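Local coordinates for protein endo-beta-1,2-glucanase (Talaromyces funiculosus, PDB 6IMV) that hydrolyses internal beta-1,2-glucosidic linkages of beta-1,2-glucans, and binds the disaccharide sophorose, at residues Gly54-Tyr59 with Phe144-Gln149; Arg129-Tyr134 with Gln149-Pro153; Val309-Pro313 with Gly446-Ser452; Ser335-Pro341 with Cys487-Val493; Pro341-Ile347 with Val380-Val386. One frame throughout, in Å; residues are numbered along the deposited sequence.

Contact 1 of 5, residues Gly54-Tyr59 with Phe144-Gln149; sequences GNGMSY and FTSSSQ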
# COMPACT_ATOMS: atom_id res chain seq x y z
N GLY A 54 -0.58 -18.73 -13.30
CA GLY A 54 -1.35 -19.96 -13.19
C GLY A 54 -2.54 -19.84 -12.25
O GLY A 54 -3.60 -20.40 -12.52
N ASN A 55 -2.36 -19.14 -11.12
CA ASN A 55 -3.43 -19.04 -10.11
C ASN A 55 -3.86 -17.57 -9.89
O ASN A 55 -4.77 -17.32 -9.11
CB ASN A 55 -3.03 -19.73 -8.81
CG ASN A 55 -1.82 -19.10 -8.14
OD1 ASN A 55 -1.43 -17.98 -8.48
ND2 ASN A 55 -1.25 -19.81 -7.18
N GLY A 56 -3.21 -16.63 -10.58
CA GLY A 56 -3.58 -15.22 -10.53
C GLY A 56 -3.16 -14.53 -9.24
O GLY A 56 -3.61 -13.43 -8.97
N MET A 57 -2.30 -15.17 -8.44
CA MET A 57 -1.95 -14.69 -7.11
C MET A 57 -0.63 -13.90 -7.15
O MET A 57 0.29 -14.27 -7.88
CB MET A 57 -1.80 -15.85 -6.13
CG MET A 57 -3.08 -16.65 -5.92
SD MET A 57 -4.43 -15.64 -5.25
CE MET A 57 -3.70 -14.99 -3.75
N SER A 58 -0.56 -12.83 -6.33
CA SER A 58 0.66 -12.05 -6.17
C SER A 58 1.73 -12.90 -5.48
O SER A 58 1.41 -13.79 -4.70
CB SER A 58 0.42 -10.77 -5.41
OG SER A 58 0.07 -11.01 -4.06
N TYR A 59 2.98 -12.63 -5.85
CA TYR A 59 4.14 -12.86 -5.00
C TYR A 59 4.53 -11.54 -4.35
O TYR A 59 4.37 -10.50 -4.99
CB TYR A 59 5.34 -13.34 -5.83
CG TYR A 59 5.16 -14.65 -6.54
CD1 TYR A 59 4.93 -15.82 -5.83
CD2 TYR A 59 5.23 -14.72 -7.92
CE1 TYR A 59 4.76 -17.03 -6.49
CE2 TYR A 59 5.07 -15.92 -8.60
CZ TYR A 59 4.83 -17.08 -7.87
OH TYR A 59 4.68 -18.26 -8.52
N PHE A 144 0.40 -16.17 2.79
CA PHE A 144 0.21 -17.40 2.03
C PHE A 144 1.39 -17.64 1.09
O PHE A 144 2.09 -16.72 0.69
CB PHE A 144 -1.10 -17.36 1.23
CG PHE A 144 -1.27 -16.14 0.35
CD1 PHE A 144 -0.64 -16.04 -0.88
CD2 PHE A 144 -2.08 -15.09 0.76
CE1 PHE A 144 -0.80 -14.91 -1.67
CE2 PHE A 144 -2.26 -13.97 -0.04
CZ PHE A 144 -1.61 -13.88 -1.26
N THR A 145 1.56 -18.92 0.72
CA THR A 145 2.49 -19.37 -0.29
C THR A 145 1.71 -19.48 -1.61
O THR A 145 0.71 -20.18 -1.66
CB THR A 145 3.11 -20.71 0.12
OG1 THR A 145 3.80 -20.52 1.36
CG2 THR A 145 4.06 -21.26 -0.92
N SER A 146 2.17 -18.78 -2.64
CA SER A 146 1.44 -18.68 -3.91
C SER A 146 2.19 -19.35 -5.08
O SER A 146 1.74 -19.26 -6.22
CB SER A 146 1.12 -17.22 -4.21
OG SER A 146 2.26 -16.41 -3.97
N SER A 147 3.29 -20.06 -4.78
CA SER A 147 4.18 -20.64 -5.80
C SER A 147 3.59 -21.93 -6.40
O SER A 147 3.99 -22.32 -7.48
CB SER A 147 5.57 -20.87 -5.27
OG SER A 147 5.53 -21.38 -3.94
N SER A 148 2.64 -22.60 -5.72
CA SER A 148 1.91 -23.72 -6.33
C SER A 148 0.49 -23.28 -6.66
O SER A 148 0.07 -22.20 -6.28
CB SER A 148 1.94 -24.95 -5.46
OG SER A 148 3.27 -25.28 -5.11
N GLN A 149 -0.26 -24.14 -7.37
CA GLN A 149 -1.56 -23.76 -7.94
C GLN A 149 -2.54 -23.42 -6.81
O GLN A 149 -3.30 -22.45 -6.91
CB GLN A 149 -2.05 -24.86 -8.88
CG GLN A 149 -3.37 -24.56 -9.59
CD GLN A 149 -3.32 -23.33 -10.47
OE1 GLN A 149 -2.25 -22.83 -10.84
NE2 GLN A 149 -4.49 -22.82 -10.81
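Two torsions aim polar groups across the contact between N55 and S146: CG of N55 stands between its own backbone N and carbonyl carbon (chi1 63°), and OG of S146 takes the equivalent place (chi1 45°). The N55 amide thereby reaches into the 144-149 turn, where ND2 donates to S146 O at 3.2 Å, from above the carbonyl plane, and more weakly to Q149 O at 3.4 Å. Its other end stays at home: OD1 accepts from M57 N at 2.9 Å, an Asx turn that leads into the G1 beta bulge formed by G56 and M57 facing N52. In return, S146 OG donates to S58 O at 2.8 Å, and Q149 NE2 donates a hydrogen bond to G54 O at 3.1 Å. That carbonyl oxygen lies in the Q149 amide plane, although the donor stands well above the plane of the carbonyl itself. Van der Waals contacts fill the flanks. CE of M57, carried on a chain bent at chi2 and chi3, touches F144 CZ at 3.4 Å, while the CA of S147 lies at the Y59 ring edge, 3.6 Å from Y59 OH. S58 OG turns elsewhere, to E83 and S78. Because the N55 amide donates with one end and accepts with the other, its rotation is fixed, and one buried side chain holds both its own turn and the opposing one.

Contact 2 of 5, residues Arg129-Tyr134 with Gln149-Pro153; sequences RFNETY and QDLTP. With NAG (2-acetamido-2-deoxy-beta-D-glucopyranose), chain F.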
# COMPACT_ATOMS: atom_id res chain seq x y z
N ARG A 129 -10.93 -21.84 -3.85
CA ARG A 129 -10.28 -23.13 -3.53
C ARG A 129 -9.64 -23.05 -2.13
O ARG A 129 -9.70 -24.01 -1.35
CB ARG A 129 -9.23 -23.52 -4.57
CG ARG A 129 -9.78 -23.89 -5.94
CD ARG A 129 -8.74 -24.59 -6.81
NE ARG A 129 -7.48 -23.87 -6.96
CZ ARG A 129 -7.26 -22.87 -7.83
NH1 ARG A 129 -8.22 -22.46 -8.64
NH2 ARG A 129 -6.06 -22.31 -7.89
N PHE A 130 -9.04 -21.90 -1.82
CA PHE A 130 -8.43 -21.69 -0.51
C PHE A 130 -9.49 -21.72 0.59
O PHE A 130 -9.29 -22.32 1.65
CB PHE A 130 -7.67 -20.35 -0.45
CG PHE A 130 -7.04 -20.10 0.89
CD1 PHE A 130 -5.87 -20.75 1.25
CD2 PHE A 130 -7.62 -19.23 1.80
CE1 PHE A 130 -5.29 -20.53 2.50
CE2 PHE A 130 -7.04 -19.01 3.04
CZ PHE A 130 -5.88 -19.66 3.39
N ASN A 131 -10.61 -21.04 0.36
CA ASN A 131 -11.71 -20.98 1.31
C ASN A 131 -12.24 -22.40 1.59
O ASN A 131 -12.54 -22.74 2.73
CB ASN A 131 -12.82 -20.06 0.82
CG ASN A 131 -14.02 -20.06 1.74
OD1 ASN A 131 -13.91 -19.78 2.93
ND2 ASN A 131 -15.18 -20.36 1.16
N GLU A 132 -12.37 -23.20 0.53
CA GLU A 132 -12.88 -24.56 0.60
C GLU A 132 -11.97 -25.44 1.46
O GLU A 132 -12.45 -26.19 2.27
CB GLU A 132 -12.96 -25.14 -0.81
CG GLU A 132 -13.67 -26.47 -0.87
CD GLU A 132 -13.87 -26.95 -2.29
OE1 GLU A 132 -14.80 -27.76 -2.51
OE2 GLU A 132 -13.10 -26.50 -3.19
N THR A 133 -10.65 -25.34 1.25
CA THR A 133 -9.66 -26.15 1.96
C THR A 133 -9.45 -25.62 3.39
O THR A 133 -9.22 -26.41 4.31
CB THR A 133 -8.33 -26.20 1.19
OG1 THR A 133 -8.61 -26.69 -0.11
CG2 THR A 133 -7.28 -27.06 1.86
N TYR A 134 -9.51 -24.30 3.56
CA TYR A 134 -9.24 -23.64 4.87
C TYR A 134 -10.42 -22.75 5.26
O TYR A 134 -10.30 -21.52 5.35
CB TYR A 134 -7.92 -22.86 4.83
CG TYR A 134 -6.72 -23.64 4.34
CD1 TYR A 134 -5.95 -24.40 5.21
CD2 TYR A 134 -6.37 -23.63 3.00
CE1 TYR A 134 -4.86 -25.11 4.76
CE2 TYR A 134 -5.27 -24.33 2.53
CZ TYR A 134 -4.51 -25.08 3.42
OH TYR A 134 -3.43 -25.78 2.96
N GLN A 149 -0.26 -24.14 -7.37
CA GLN A 149 -1.56 -23.76 -7.94
C GLN A 149 -2.54 -23.42 -6.81
O GLN A 149 -3.30 -22.45 -6.91
CB GLN A 149 -2.05 -24.86 -8.88
CG GLN A 149 -3.37 -24.56 -9.59
CD GLN A 149 -3.32 -23.33 -10.47
OE1 GLN A 149 -2.25 -22.83 -10.84
NE2 GLN A 149 -4.49 -22.82 -10.81
N ASP A 150 -2.54 -24.20 -5.73
CA ASP A 150 -3.39 -23.93 -4.58
C ASP A 150 -2.58 -23.19 -3.51
O ASP A 150 -1.46 -23.55 -3.22
CB ASP A 150 -3.96 -25.22 -3.97
CG ASP A 150 -5.07 -25.86 -4.78
OD1 ASP A 150 -5.41 -25.33 -5.84
OD2 ASP A 150 -5.61 -26.87 -4.30
N LEU A 151 -3.21 -22.17 -2.90
CA LEU A 151 -2.66 -21.46 -1.76
C LEU A 151 -2.58 -22.39 -0.54
O LEU A 151 -3.48 -23.20 -0.29
CB LEU A 151 -3.55 -20.26 -1.41
CG LEU A 151 -3.60 -19.13 -2.44
CD1 LEU A 151 -4.43 -17.97 -1.91
CD2 LEU A 151 -2.21 -18.68 -2.84
N THR A 152 -1.51 -22.19 0.23
CA THR A 152 -1.38 -22.65 1.60
C THR A 152 -0.97 -21.46 2.46
O THR A 152 -0.30 -20.55 1.98
CB THR A 152 -0.35 -23.79 1.71
OG1 THR A 152 0.91 -23.32 1.24
CG2 THR A 152 -0.76 -25.02 0.92
N PRO A 153 -1.33 -21.44 3.76
CA PRO A 153 -0.73 -20.47 4.67
C PRO A 153 0.79 -20.69 4.68
O PRO A 153 1.24 -21.82 4.53
CB PRO A 153 -1.37 -20.78 6.03
CG PRO A 153 -2.61 -21.61 5.70
CD PRO A 153 -2.29 -22.34 4.42
C1 NAG F . -16.39 -20.40 1.91
C2 NAG F . -17.58 -20.05 1.04
C3 NAG F . -18.86 -20.19 1.84
C4 NAG F . -18.96 -21.58 2.47
C5 NAG F . -17.69 -21.83 3.25
C6 NAG F . -17.65 -23.19 3.94
C7 NAG F . -17.53 -18.31 -0.68
C8 NAG F . -17.34 -16.84 -0.92
N2 NAG F . -17.42 -18.70 0.57
O3 NAG F . -19.96 -19.94 0.99
O4 NAG F . -20.08 -21.64 3.36
O5 NAG F . -16.60 -21.73 2.34
O6 NAG F . -17.10 -24.13 3.01
O7 NAG F . -17.79 -19.06 -1.59
O HOH W 1 -6.33 -26.19 -1.54
O HOH W 2 -3.86 -26.57 0.19
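R129 reaches from the last turn of helix 112-133 to Q149 and D150, and its atoms engage one after another. CB is directed toward the 149-153 segment; CD comes within 3.5 Å of D150 OD1, and the bend at chi3 (-53°) then turns NE onto that same oxygen in a salt bridge of 2.8 Å, meeting it from above the carboxylate plane. At the tip, NH2 donates to Q149 O at 2.9 Å, with the acceptor in the guanidinium plane. Exchanging R129 for an alanine would probably leave the D150 carboxylate without its charged mate and remove a donor from Q149 O. D150 OD2 keeps a second link to the helix, through a water that also bonds T133 OG1. Further along, F130 CD1 packs on L151 CB at 3.6 Å, and P153 CD sits over one face of the Y134 ring, 3.9 Å from its centroid and 22° off the normal: a CH-pi contact. T133 CG2 lies over the opposite face. N131, facing elsewhere on the helix, carries an N-acetylglucosamine on ND2 (1.4 Å to its C1), within the sequon N131-E132-T133. The whole is a helix C-terminus, bearing an N-glycan, laid against the second strand of the antiparallel hairpin 144-145/152-153 at the margin of the sheet.

Contact 3 of 5, residues Val309-Pro313 with Gly446-Ser452; sequences VLEMP and GVSGLVS
The N-terminus of helix 448-457, with V447 at its N-cap position, docks on the 309-313 loop inside a largely helical core, consistent with the alpha/alpha toroid of this glucanase family. One direct hydrogen bond joins the backbones: V447 N donates to L310 O at 2.7 Å, nearly straight at 167° and almost along the C=O axis. V447 CG2 packs beside the same oxygen at 3.4 Å. Just before it, G446 has positive phi (67°), and a CB there would collide with L310 O, which is consistent with the lack of a side chain allowing this close backbone approach. One turn into the helix, V451 closes over E311 O, with CG2 at 3.2 Å and CB and CG1 little farther; this buried carbonyl has no hydrogen-bond partner in the model. P313 settles against the helix side, its CG 3.9 Å from S452 CB. Around the pair, E311 touches helices 80-94, 163-182 and 252-261, while P313 also meets Y461 and F464 of helix 461-475. S448 does two jobs: its CB lies 3.5 Å from M312 C, and its OG, between backbone N and carbonyl carbon (chi1 63°), is joined to a water that donates to V309 O at 2.8 Å.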
# COMPACT_ATOMS: atom_id res chain seq x y z
N VAL A 309 -5.73 6.32 2.77
CA VAL A 309 -6.26 7.43 1.96
C VAL A 309 -6.32 7.02 0.48
O VAL A 309 -7.03 7.66 -0.28
CB VAL A 309 -5.45 8.73 2.16
CG1 VAL A 309 -5.32 9.08 3.63
CG2 VAL A 309 -4.09 8.68 1.48
N LEU A 310 -5.60 5.96 0.10
CA LEU A 310 -5.66 5.39 -1.25
C LEU A 310 -6.99 4.66 -1.49
O LEU A 310 -7.35 4.43 -2.65
CB LEU A 310 -4.52 4.39 -1.47
CG LEU A 310 -3.09 4.94 -1.56
CD1 LEU A 310 -2.09 3.80 -1.45
CD2 LEU A 310 -2.88 5.71 -2.85
N GLU A 311 -7.66 4.25 -0.42
CA GLU A 311 -8.75 3.26 -0.54
C GLU A 311 -10.11 3.83 -0.13
O GLU A 311 -11.11 3.30 -0.53
CB GLU A 311 -8.41 2.02 0.30
CG GLU A 311 -7.09 1.39 -0.09
CD GLU A 311 -6.99 -0.10 0.20
OE1 GLU A 311 -8.03 -0.82 0.10
OE2 GLU A 311 -5.88 -0.54 0.55
N MET A 312 -10.16 4.90 0.67
CA MET A 312 -11.43 5.52 1.06
C MET A 312 -11.29 7.03 0.96
O MET A 312 -10.19 7.55 1.07
CB MET A 312 -11.82 5.11 2.49
CG MET A 312 -12.03 3.62 2.63
SD MET A 312 -12.63 3.15 4.25
CE MET A 312 -14.37 3.55 4.12
N PRO A 313 -12.40 7.76 0.71
CA PRO A 313 -12.33 9.19 0.41
C PRO A 313 -12.12 10.10 1.63
O PRO A 313 -12.89 11.04 1.85
CB PRO A 313 -13.69 9.45 -0.27
CG PRO A 313 -14.62 8.47 0.39
CD PRO A 313 -13.77 7.23 0.62
N GLY A 446 -5.28 6.78 -6.37
CA GLY A 446 -5.96 5.86 -5.45
C GLY A 446 -7.24 5.33 -6.07
O GLY A 446 -7.51 5.58 -7.26
N VAL A 447 -8.03 4.61 -5.26
CA VAL A 447 -9.34 4.09 -5.71
C VAL A 447 -10.47 4.74 -4.90
O VAL A 447 -11.62 4.29 -4.98
CB VAL A 447 -9.41 2.55 -5.63
CG1 VAL A 447 -8.42 1.89 -6.58
CG2 VAL A 447 -9.24 2.03 -4.21
N SER A 448 -10.17 5.82 -4.17
CA SER A 448 -11.15 6.45 -3.28
C SER A 448 -12.37 6.99 -4.05
O SER A 448 -13.49 7.01 -3.51
CB SER A 448 -10.53 7.50 -2.41
OG SER A 448 -10.01 8.57 -3.16
N GLY A 449 -12.15 7.42 -5.30
CA GLY A 449 -13.24 7.86 -6.20
C GLY A 449 -14.22 6.73 -6.49
O GLY A 449 -15.43 6.89 -6.36
N LEU A 450 -13.70 5.57 -6.91
CA LEU A 450 -14.52 4.39 -7.15
C LEU A 450 -15.25 3.97 -5.86
O LEU A 450 -16.44 3.64 -5.90
CB LEU A 450 -13.63 3.26 -7.68
CG LEU A 450 -13.24 3.38 -9.14
CD1 LEU A 450 -12.05 2.50 -9.47
CD2 LEU A 450 -14.43 3.05 -10.04
N VAL A 451 -14.54 3.98 -4.74
CA VAL A 451 -15.09 3.53 -3.47
C VAL A 451 -16.21 4.50 -3.05
O VAL A 451 -17.27 4.07 -2.63
CB VAL A 451 -13.99 3.39 -2.41
CG1 VAL A 451 -14.54 3.27 -1.00
CG2 VAL A 451 -13.08 2.22 -2.74
N SER A 452 -15.95 5.80 -3.20
CA SER A 452 -16.92 6.85 -2.88
C SER A 452 -18.23 6.65 -3.67
O SER A 452 -19.33 6.82 -3.14
CB SER A 452 -16.27 8.20 -3.13
OG SER A 452 -17.22 9.24 -3.04
O HOH W 3 -7.52 8.06 -3.00

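Contact 4 of 5, residues Ser335-Pro341 with Cys487-Val493; sequences SVVTQVP and CLPQETV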
# COMPACT_ATOMS: atom_id res chain seq x y z
N SER A 335 13.51 15.96 5.32
CA SER A 335 14.64 15.36 4.62
C SER A 335 15.65 16.42 4.19
O SER A 335 16.86 16.17 4.26
CB SER A 335 14.18 14.49 3.49
OG SER A 335 13.81 13.22 3.98
N VAL A 336 15.17 17.60 3.77
CA VAL A 336 16.05 18.73 3.44
C VAL A 336 16.83 19.15 4.69
O VAL A 336 18.04 19.21 4.68
CB VAL A 336 15.27 19.91 2.82
CG1 VAL A 336 16.15 21.15 2.66
CG2 VAL A 336 14.64 19.52 1.48
N VAL A 337 16.13 19.43 5.79
CA VAL A 337 16.79 19.98 6.98
C VAL A 337 17.74 18.94 7.60
O VAL A 337 18.77 19.31 8.17
CB VAL A 337 15.78 20.55 7.99
CG1 VAL A 337 15.01 19.48 8.73
CG2 VAL A 337 16.45 21.50 8.98
N THR A 338 17.45 17.63 7.48
CA THR A 338 18.35 16.59 8.03
C THR A 338 19.30 16.06 6.95
O THR A 338 20.06 15.14 7.20
CB THR A 338 17.59 15.46 8.72
OG1 THR A 338 16.75 14.77 7.79
CG2 THR A 338 16.75 15.95 9.89
N GLN A 339 19.24 16.65 5.74
CA GLN A 339 20.20 16.45 4.63
C GLN A 339 20.17 14.99 4.14
O GLN A 339 21.22 14.38 3.94
CB GLN A 339 21.62 16.86 5.05
CG GLN A 339 21.76 18.35 5.31
CD GLN A 339 23.18 18.66 5.71
OE1 GLN A 339 23.56 18.52 6.86
NE2 GLN A 339 23.98 19.06 4.75
N VAL A 340 18.96 14.48 3.88
CA VAL A 340 18.74 13.13 3.37
C VAL A 340 18.25 13.22 1.93
O VAL A 340 17.32 13.96 1.62
CB VAL A 340 17.73 12.36 4.26
CG1 VAL A 340 17.53 10.94 3.77
CG2 VAL A 340 18.15 12.36 5.72
N PRO A 341 18.89 12.49 0.98
CA PRO A 341 18.52 12.55 -0.43
C PRO A 341 17.33 11.66 -0.82
O PRO A 341 17.21 11.22 -1.96
CB PRO A 341 19.82 12.10 -1.11
CG PRO A 341 20.39 11.09 -0.16
CD PRO A 341 20.07 11.64 1.21
N CYS A 487 9.10 20.89 0.19
CA CYS A 487 10.52 21.04 -0.11
C CYS A 487 10.91 20.09 -1.24
O CYS A 487 10.31 19.02 -1.40
CB CYS A 487 11.37 20.80 1.14
SG CYS A 487 11.18 22.12 2.38
N LEU A 488 11.90 20.51 -2.03
CA LEU A 488 12.48 19.71 -3.10
C LEU A 488 13.81 19.13 -2.60
O LEU A 488 14.44 19.70 -1.71
CB LEU A 488 12.70 20.60 -4.34
CG LEU A 488 11.49 20.83 -5.25
CD1 LEU A 488 10.91 19.53 -5.77
CD2 LEU A 488 10.40 21.63 -4.54
N PRO A 489 14.28 17.99 -3.16
CA PRO A 489 15.56 17.41 -2.77
C PRO A 489 16.73 18.40 -2.90
O PRO A 489 16.79 19.12 -3.87
CB PRO A 489 15.80 16.25 -3.76
CG PRO A 489 14.46 16.00 -4.43
CD PRO A 489 13.60 17.24 -4.23
N GLN A 490 17.63 18.41 -1.91
CA GLN A 490 18.77 19.33 -1.90
C GLN A 490 20.10 18.57 -1.88
O GLN A 490 21.16 19.18 -1.96
CB GLN A 490 18.70 20.27 -0.70
CG GLN A 490 17.41 21.07 -0.59
CD GLN A 490 17.24 22.04 -1.73
OE1 GLN A 490 18.20 22.66 -2.17
NE2 GLN A 490 16.01 22.16 -2.22
N GLU A 491 20.05 17.24 -1.73
CA GLU A 491 21.23 16.38 -1.71
C GLU A 491 20.97 15.21 -2.68
O GLU A 491 19.82 14.77 -2.83
CB GLU A 491 21.48 15.83 -0.30
CG GLU A 491 22.08 16.84 0.67
CD GLU A 491 21.12 17.84 1.31
OE1 GLU A 491 19.92 17.52 1.49
OE2 GLU A 491 21.59 18.94 1.65
N THR A 492 22.03 14.71 -3.30
CA THR A 492 21.97 13.50 -4.12
C THR A 492 22.44 12.29 -3.30
O THR A 492 23.12 12.43 -2.29
CB THR A 492 22.81 13.67 -5.40
OG1 THR A 492 24.14 14.01 -5.01
CG2 THR A 492 22.24 14.73 -6.32
N VAL A 493 22.03 11.10 -3.75
CA VAL A 493 22.56 9.87 -3.22
C VAL A 493 24.03 9.81 -3.62
O VAL A 493 24.34 9.85 -4.81
CB VAL A 493 21.79 8.63 -3.74
CG1 VAL A 493 22.40 7.34 -3.22
CG2 VAL A 493 20.31 8.70 -3.39
O HOH W 4 17.61 16.60 0.38
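P341 and V336 make the tight half of this contact, both pressing on backbone of 487-493. CB of P341 lies 3.2 Å from E491 O, and its CG rests on V493 CG2 at 4.0 Å. V336 splits its two methyls: CG2 meets L488 O at 3.2 Å and the CB of C487, whose sulfur is disulfide-bonded to C333 of the same helix as V336, while CG1 touches Q490 CG at 3.5 Å. The looser side lies where Q339 closes helix 318-337 in a Schellman motif. Here the E491 chain bends at chi2 (80°) and brings OE1 to 3.3 Å from Q339 CA, but the carboxylate and the exposed Q339 amide stand 76° apart and form no hydrogen bond. Water does the joining instead: a single molecule donates to V340 O and to E491 OE1 (2.7 Å from OE1) and accepts from Q490 N. With an alanine in place of E491, that water would probably lose its carboxylate anchor, and a gap would be likely to open beside Q339 CA. N403 ND2 donates to both E491 O and P341 O. Since no direct hydrogen bond crosses between the segments, the joint rests on van der Waals packing, the neighbouring disulfide, the shared donor N403 and this bridging water.

Contact 5 of 5, residues Pro341-Ile347 with Val380-Val386; sequences PGMFASI and VITPYSV
A345 puts its methyl bump against the Y384 ring, CB to CZ 3.4 Å, approaching obliquely. The ring's hydroxyl then passes on to S346 O, donating at 2.6 Å in the carbonyl plane, on a lone pair. I347 and T382 meet tip to tip, with I347 CD1 3.3 Å from T382 OG1, whose own bond goes to E418 O. At the other end, I381 CD1 occupies the place a side chain on G342 would take, 3.8 Å from G342 CA; a CB there would clash. F344 turns a ring edge to V380 O (CD1 at 3.3 Å) and touches I381 CG2 obliquely, while M343 CB lodges against S385 OG at 3.2 Å and its CE meets V386 CG1. Between the backbones, T382 N to M343 O is a weak bond of 3.4 Å. This interlocked, wholly buried layer lies beside strand 415-421, where I381 pairs with T420, with helix 433-443 touching I347, T382 and Y384 and helix 394-405 backing S385 and V386.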
# COMPACT_ATOMS: atom_id res chain seq x y z
N PRO A 341 18.89 12.49 0.98
CA PRO A 341 18.52 12.55 -0.43
C PRO A 341 17.33 11.66 -0.82
O PRO A 341 17.21 11.22 -1.96
CB PRO A 341 19.82 12.10 -1.11
CG PRO A 341 20.39 11.09 -0.16
CD PRO A 341 20.07 11.64 1.21
N GLY A 342 16.42 11.44 0.14
CA GLY A 342 15.24 10.64 -0.04
C GLY A 342 14.34 10.78 1.17
O GLY A 342 14.59 11.63 2.04
N MET A 343 13.30 9.94 1.23
CA MET A 343 12.43 9.91 2.38
C MET A 343 12.26 8.45 2.85
O MET A 343 12.72 7.52 2.18
CB MET A 343 11.09 10.57 2.05
CG MET A 343 11.23 12.02 1.68
SD MET A 343 9.65 12.89 1.43
CE MET A 343 9.12 12.20 -0.14
N PHE A 344 11.62 8.27 4.01
CA PHE A 344 11.66 7.04 4.79
C PHE A 344 10.30 6.33 4.85
O PHE A 344 9.25 6.96 5.03
CB PHE A 344 12.12 7.36 6.21
CG PHE A 344 13.55 7.82 6.32
CD1 PHE A 344 14.59 6.93 6.10
CD2 PHE A 344 13.86 9.13 6.64
CE1 PHE A 344 15.91 7.34 6.20
CE2 PHE A 344 15.18 9.55 6.75
CZ PHE A 344 16.20 8.65 6.53
N ALA A 345 10.36 5.00 4.74
CA ALA A 345 9.23 4.12 4.95
C ALA A 345 9.74 2.71 5.27
O ALA A 345 10.87 2.35 4.91
CB ALA A 345 8.34 4.12 3.72
N SER A 346 8.92 1.93 5.97
CA SER A 346 9.21 0.53 6.23
C SER A 346 9.61 -0.15 4.91
O SER A 346 8.93 0.01 3.88
CB SER A 346 8.02 -0.18 6.86
OG SER A 346 7.55 0.52 8.01
N ILE A 347 10.72 -0.89 4.93
CA ILE A 347 11.37 -1.33 3.70
C ILE A 347 12.36 -2.47 4.00
O ILE A 347 12.90 -2.57 5.12
CB ILE A 347 12.08 -0.13 3.03
CG1 ILE A 347 12.45 -0.41 1.58
CG2 ILE A 347 13.30 0.33 3.82
CD1 ILE A 347 11.26 -0.52 0.65
N VAL A 380 18.52 3.81 5.50
CA VAL A 380 17.99 3.31 4.23
C VAL A 380 16.73 4.09 3.84
O VAL A 380 15.79 4.22 4.64
CB VAL A 380 17.71 1.79 4.32
CG1 VAL A 380 16.96 1.26 3.11
CG2 VAL A 380 19.00 1.01 4.56
N ILE A 381 16.70 4.54 2.57
CA ILE A 381 15.62 5.32 1.97
C ILE A 381 15.02 4.51 0.81
O ILE A 381 15.67 3.61 0.26
CB ILE A 381 16.13 6.70 1.49
CG1 ILE A 381 17.36 6.57 0.58
CG2 ILE A 381 16.37 7.63 2.67
CD1 ILE A 381 17.83 7.87 -0.02
N THR A 382 13.79 4.86 0.43
CA THR A 382 13.06 4.11 -0.59
C THR A 382 12.19 5.04 -1.43
O THR A 382 11.53 5.93 -0.91
CB THR A 382 12.22 2.98 0.03
OG1 THR A 382 11.49 2.32 -1.01
CG2 THR A 382 11.26 3.46 1.09
N PRO A 383 12.12 4.81 -2.76
CA PRO A 383 11.24 5.60 -3.63
C PRO A 383 9.76 5.63 -3.22
O PRO A 383 9.11 6.65 -3.43
CB PRO A 383 11.41 4.91 -5.00
CG PRO A 383 12.82 4.35 -4.94
CD PRO A 383 12.94 3.85 -3.52
N TYR A 384 9.23 4.55 -2.64
CA TYR A 384 7.78 4.49 -2.35
C TYR A 384 7.39 5.45 -1.21
O TYR A 384 6.20 5.73 -1.03
CB TYR A 384 7.31 3.06 -2.12
CG TYR A 384 7.16 2.59 -0.70
CD1 TYR A 384 8.22 2.02 -0.01
CD2 TYR A 384 5.93 2.64 -0.06
CE1 TYR A 384 8.08 1.54 1.28
CE2 TYR A 384 5.77 2.18 1.24
CZ TYR A 384 6.85 1.63 1.92
OH TYR A 384 6.69 1.16 3.20
N SER A 385 8.38 5.95 -0.46
CA SER A 385 8.18 7.00 0.54
C SER A 385 7.44 8.22 -0.04
O SER A 385 6.82 8.97 0.70
CB SER A 385 9.48 7.42 1.18
OG SER A 385 10.34 8.03 0.22
N VAL A 386 7.51 8.40 -1.36
CA VAL A 386 6.90 9.56 -2.04
C VAL A 386 5.39 9.35 -2.28
O VAL A 386 4.74 10.30 -2.71
CB VAL A 386 7.58 9.86 -3.38
CG1 VAL A 386 9.10 9.91 -3.25
CG2 VAL A 386 7.16 8.90 -4.47
O HOH W 5 13.11 3.95 4.00

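From the N terminus, contact 1 closes a loop of 84 residues between strand 57-64 and strand 144-145. Contact 2 crosses it: 129-134 falls inside that loop and 149-153 runs past its end; the two share Q149, and contact 2 ties helix 112-133 to the sheet margin. Both close before contact 3 opens. Contact 3 spans from the 309-313 loop to helix 448-457, and contact 4 crosses it, fastening the end of helix 318-337 to the chain's C-terminal tail. Contact 5 is nested within both, shares P341 with contact 4, and reaches the same sheet as contacts 1 and 2. The centres of contacts 2 and 4 lie about 46 Å apart.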